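Local coordinates for NOL1/NOP2/sun family protein (Enterococcus faecium, PDB 3M4X) that probably methylates ribosomal RNA as an RsmF-like member of the NOL1/NOP2/sun family, joining a methyltransferase domain to a PUA-like, probably RNA-binding, domain and an RRM-like motif, at residues 62-65 / 71-74; 88-93 / 120-125. All coordinates share one frame; numbering follows the deposited sequence.

How the contacts relate
Each contact has one segment on the small N-terminal antiparallel sheet, in which 39-41 runs between 70-72 and 88-89, and they follow one another along the chain without nesting or crossing. After helix 49-56, contact 1 (62-65 with 71-74) closes a short loop, laying part of the loop that leads into strand 70-72 back against that strand. The chain then passes through helix 80-83 to strand 88-89, where contact 2 (88-93 with 120-125) closes a longer loop onto helix 118-127 of the Rossmann-type methyltransferase domain. Contact 1 is thus internal to the N-terminal region, whereas contact 2 joins it to the methyltransferase domain. Their centres are about 12 Å apart, and L72 packs on P92.

Contact 1: 62-65 / 71-74; sequences QPAP and FLGT
The carbonyl of Q62 meets the backbone of F71 and L72, and this one oxygen carries the polar side of the contact. L72 N donates to Q62 O at 2.7 Å in a nearly straight bond (171°). F71 CA adds a CA-H...O contact to the same oxygen at 3.3 Å. The oxygen also lies at the edge of the F71 ring, in its plane, 3.8 Å from F71 CD2. P63 and F71 form a single beta bridge.

Beside this bond the L72 side chain packs on the other segment. L72 has CG beside its backbone N (chi1 -65°), an arrangement that brings CG into van der Waals contact with P63 O at 3.8 Å while the CD2 branch reaches A64 and P65. CD2 lies 4.1 Å from A64 CB and 4.2 Å from P65 CD, so one methyl spans the alanine and the following proline ring.

Further out, the backbones of A64 and G70 are hydrogen-bonded, which extends the pairing toward the turn. F71 pairs through its backbone with F40 of the central strand, and its side chain packs on W42 and on L50 and V53 of helix 49-56. The chemistry is that of a short backbone pairing: two backbone bonds, L72 to Q62 and A64 with G70, bracket the P63-F71 bridge, while the leucine supplies hydrocarbon contacts beside it.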
loop_
_atom_site.group_PDB
_atom_site.type_symbol
_atom_site.label_atom_id
_atom_site.label_comp_id
_atom_site.label_asym_id
_atom_site.label_seq_id
_atom_site.Cartn_x
_atom_site.Cartn_y
_atom_site.Cartn_z
ATOM N N GLN A 62 17.573 9.769 9.591
ATOM C CA GLN A 62 16.735 10.004 10.759
ATOM C C GLN A 62 15.375 9.312 10.650
ATOM O O GLN A 62 14.745 9.302 9.590
ATOM C CB GLN A 62 16.536 11.508 10.983
ATOM C CG GLN A 62 17.834 12.302 11.125
ATOM C CD GLN A 62 17.596 13.781 11.422
ATOM O OE1 GLN A 62 16.451 14.247 11.469
ATOM N NE2 GLN A 62 18.683 14.525 11.628
ATOM N N PRO A 63 14.905 8.758 11.768
ATOM C CA PRO A 63 13.632 8.034 11.793
ATOM C C PRO A 63 12.474 8.980 11.490
ATOM O O PRO A 63 12.554 10.158 11.842
ATOM C CB PRO A 63 13.540 7.548 13.240
ATOM C CG PRO A 63 14.334 8.596 14.019
ATOM C CD PRO A 63 15.487 8.939 13.111
ATOM N N ALA A 64 11.431 8.482 10.834
ATOM C CA ALA A 64 10.208 9.265 10.647
ATOM C C ALA A 64 9.332 9.213 11.901
ATOM O O ALA A 64 9.332 8.217 12.622
ATOM C CB ALA A 64 9.441 8.764 9.441
ATOM N N PRO A 65 8.558 10.277 12.150
ATOM C CA PRO A 65 7.773 10.402 13.386
ATOM C C PRO A 65 6.603 9.428 13.487
ATOM O O PRO A 65 6.225 9.054 14.596
ATOM C CB PRO A 65 7.211 11.836 13.316
ATOM C CG PRO A 65 7.848 12.482 12.144
ATOM C CD PRO A 65 8.320 11.399 11.229
ATOM N N PHE A 71 11.747 6.475 7.638
ATOM C CA PHE A 71 12.944 7.293 7.674
ATOM C C PHE A 71 12.628 8.601 6.967
ATOM O O PHE A 71 11.837 8.630 6.023
ATOM C CB PHE A 71 14.081 6.611 6.903
ATOM C CG PHE A 71 14.676 5.428 7.604
ATOM C CD1 PHE A 71 14.644 4.174 7.016
ATOM C CD2 PHE A 71 15.277 5.569 8.843
ATOM C CE1 PHE A 71 15.201 3.080 7.653
ATOM C CE2 PHE A 71 15.837 4.480 9.489
ATOM C CZ PHE A 71 15.801 3.229 8.893
ATOM N N LEU A 72 13.270 9.681 7.392
ATOM C CA LEU A 72 13.171 10.930 6.654
ATOM C C LEU A 72 14.164 10.900 5.503
ATOM O O LEU A 72 15.348 10.595 5.689
ATOM C CB LEU A 72 13.461 12.124 7.560
ATOM C CG LEU A 72 12.432 12.327 8.670
ATOM C CD1 LEU A 72 12.707 13.647 9.397
ATOM C CD2 LEU A 72 11.015 12.299 8.110
ATOM N N GLY A 73 13.686 11.210 4.308
ATOM C CA GLY A 73 14.574 11.291 3.170
ATOM C C GLY A 73 13.915 10.901 1.868
ATOM O O GLY A 73 12.706 10.742 1.798
ATOM N N THR A 74 14.732 10.751 0.836
ATOM C CA THR A 74 14.259 10.474 -0.505
ATOM C C THR A 74 14.830 9.146 -0.999
ATOM O O THR A 74 15.833 8.656 -0.474
ATOM C CB THR A 74 14.695 11.589 -1.471
ATOM O OG1 THR A 74 16.130 11.652 -1.512
ATOM C CG2 THR A 74 14.164 12.924 -1.001
#

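Contact 2: 88-93 / 120-125; sequences YSQEPS and STQLAA
At the junction between the N-terminal antiparallel sheet and the Rossmann-type methyltransferase domain, the outer strand 88-89 and the residues following it face helix 118-127. Two buried side-chain pairs, one apolar and one polar, join them, while the backbones stay well apart, their nearest CA atoms being 8.1 Å from each other at Y88 and T121.

In the first pair, T121 CG2 sits over one face of the Y88 ring, a CH-pi contact in which the methyl is 3.9 Å from the centroid and 19° off the ring normal. The methyl is displaced toward the CG side, with Y88 CG 3.7 Å from T121 CG2. The tyrosine presents this face with its CG opposite the backbone N (chi1 -160°). The ring also touches N149 and R152 of helix 140-153.

The second pair joins two glutamine amides. Q90 reaches across with its chain extended, and its OE1 accepts a hydrogen bond from R41 NE of the central strand; this probably fixes which end of the amide is NH2. Q122 NE2 has a weak bond to M95 O, just beyond the first segment. The amide planes are steeply inclined to each other. Q90 NE2 donates to Q122 OE1 at 2.8 Å (N-H...O 164°), the acceptor lying close to the Q90 amide plane but the donor standing above the Q122 carbonyl plane.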
loop_
_atom_site.group_PDB
_atom_site.type_symbol
_atom_site.label_atom_id
_atom_site.label_comp_id
_atom_site.label_asym_id
_atom_site.label_seq_id
_atom_site.Cartn_x
_atom_site.Cartn_y
_atom_site.Cartn_z
ATOM N N TYR A 88 9.957 2.108 0.109
ATOM C CA TYR A 88 8.750 2.693 -0.448
ATOM C C TYR A 88 8.733 4.152 -0.021
ATOM O O TYR A 88 8.745 4.451 1.176
ATOM C CB TYR A 88 7.499 1.983 0.086
ATOM C CG TYR A 88 6.295 2.195 -0.786
ATOM C CD1 TYR A 88 5.947 1.257 -1.748
ATOM C CD2 TYR A 88 5.513 3.348 -0.673
ATOM C CE1 TYR A 88 4.857 1.449 -2.566
ATOM C CE2 TYR A 88 4.415 3.545 -1.491
ATOM C CZ TYR A 88 4.099 2.592 -2.438
ATOM O OH TYR A 88 3.018 2.764 -3.264
ATOM N N SER A 89 8.741 5.063 -0.983
ATOM C CA SER A 89 8.680 6.479 -0.627
ATOM C C SER A 89 7.244 6.877 -0.310
ATOM O O SER A 89 6.314 6.515 -1.024
ATOM C CB SER A 89 9.300 7.375 -1.707
ATOM O OG SER A 89 8.653 7.211 -2.950
ATOM N N GLN A 90 7.083 7.597 0.793
ATOM C CA GLN A 90 5.775 7.976 1.313
ATOM C C GLN A 90 5.961 9.219 2.170
ATOM O O GLN A 90 6.894 9.283 2.976
ATOM C CB GLN A 90 5.203 6.845 2.164
ATOM C CG GLN A 90 3.794 7.103 2.635
ATOM C CD GLN A 90 3.252 6.006 3.513
ATOM O OE1 GLN A 90 4.008 5.244 4.122
ATOM N NE2 GLN A 90 1.932 5.919 3.592
ATOM N N GLU A 91 5.102 10.219 2.001
ATOM C CA GLU A 91 5.294 11.454 2.754
ATOM C C GLU A 91 4.990 11.196 4.226
ATOM O O GLU A 91 4.101 10.418 4.549
ATOM C CB GLU A 91 4.466 12.598 2.174
ATOM C CG GLU A 91 3.087 12.753 2.758
ATOM C CD GLU A 91 3.038 13.765 3.886
ATOM O OE1 GLU A 91 4.094 14.326 4.274
ATOM O OE2 GLU A 91 1.924 13.995 4.380
ATOM N N PRO A 92 5.776 11.805 5.121
ATOM C CA PRO A 92 5.755 11.531 6.564
ATOM C C PRO A 92 4.406 11.558 7.279
ATOM O O PRO A 92 4.164 10.664 8.096
ATOM C CB PRO A 92 6.709 12.585 7.123
ATOM C CG PRO A 92 7.733 12.687 6.041
ATOM C CD PRO A 92 6.971 12.580 4.742
ATOM N N SER A 93 3.544 12.526 7.006
ATOM C CA SER A 93 2.260 12.529 7.696
ATOM C C SER A 93 1.315 11.463 7.145
ATOM O O SER A 93 0.470 10.937 7.867
ATOM C CB SER A 93 1.611 13.924 7.706
ATOM O OG SER A 93 0.926 14.210 6.503
ATOM N N SER A 120 -1.443 0.508 1.560
ATOM C CA SER A 120 -1.658 -0.926 1.410
ATOM C C SER A 120 -0.365 -1.579 1.790
ATOM O O SER A 120 -0.319 -2.661 2.364
ATOM C CB SER A 120 -1.968 -1.309 -0.039
ATOM O OG SER A 120 -2.929 -0.452 -0.599
ATOM N N THR A 121 0.694 -0.877 1.445
ATOM C CA THR A 121 2.034 -1.393 1.540
ATOM C C THR A 121 2.448 -1.439 3.018
ATOM O O THR A 121 3.081 -2.392 3.455
ATOM C CB THR A 121 2.942 -0.546 0.607
ATOM O OG1 THR A 121 3.453 -1.369 -0.456
ATOM C CG2 THR A 121 4.036 0.142 1.356
ATOM N N GLN A 122 2.022 -0.461 3.818
ATOM C CA GLN A 122 2.262 -0.597 5.257
ATOM C C GLN A 122 1.354 -1.644 5.927
ATOM O O GLN A 122 1.759 -2.302 6.892
ATOM C CB GLN A 122 2.325 0.754 6.028
ATOM C CG GLN A 122 1.212 1.724 5.801
ATOM C CD GLN A 122 1.570 3.188 6.170
ATOM O OE1 GLN A 122 1.047 4.126 5.551
ATOM N NE2 GLN A 122 2.435 3.382 7.192
ATOM N N LEU A 123 0.155 -1.833 5.396
ATOM C CA LEU A 123 -0.740 -2.864 5.929
ATOM C C LEU A 123 -0.149 -4.245 5.705
ATOM O O LEU A 123 -0.133 -5.098 6.593
ATOM C CB LEU A 123 -2.107 -2.788 5.247
ATOM C CG LEU A 123 -2.943 -1.521 5.474
ATOM C CD1 LEU A 123 -4.161 -1.519 4.548
ATOM C CD2 LEU A 123 -3.374 -1.423 6.929
ATOM N N ALA A 124 0.318 -4.469 4.490
ATOM C CA ALA A 124 0.910 -5.736 4.132
ATOM C C ALA A 124 2.140 -6.025 4.997
ATOM O O ALA A 124 2.368 -7.172 5.388
ATOM C CB ALA A 124 1.271 -5.730 2.675
ATOM N N ALA A 125 2.929 -4.998 5.300
ATOM C CA ALA A 125 4.104 -5.191 6.155
ATOM C C ALA A 125 3.625 -5.647 7.518
ATOM O O ALA A 125 4.253 -6.484 8.157
ATOM C CB ALA A 125 4.940 -3.886 6.278
#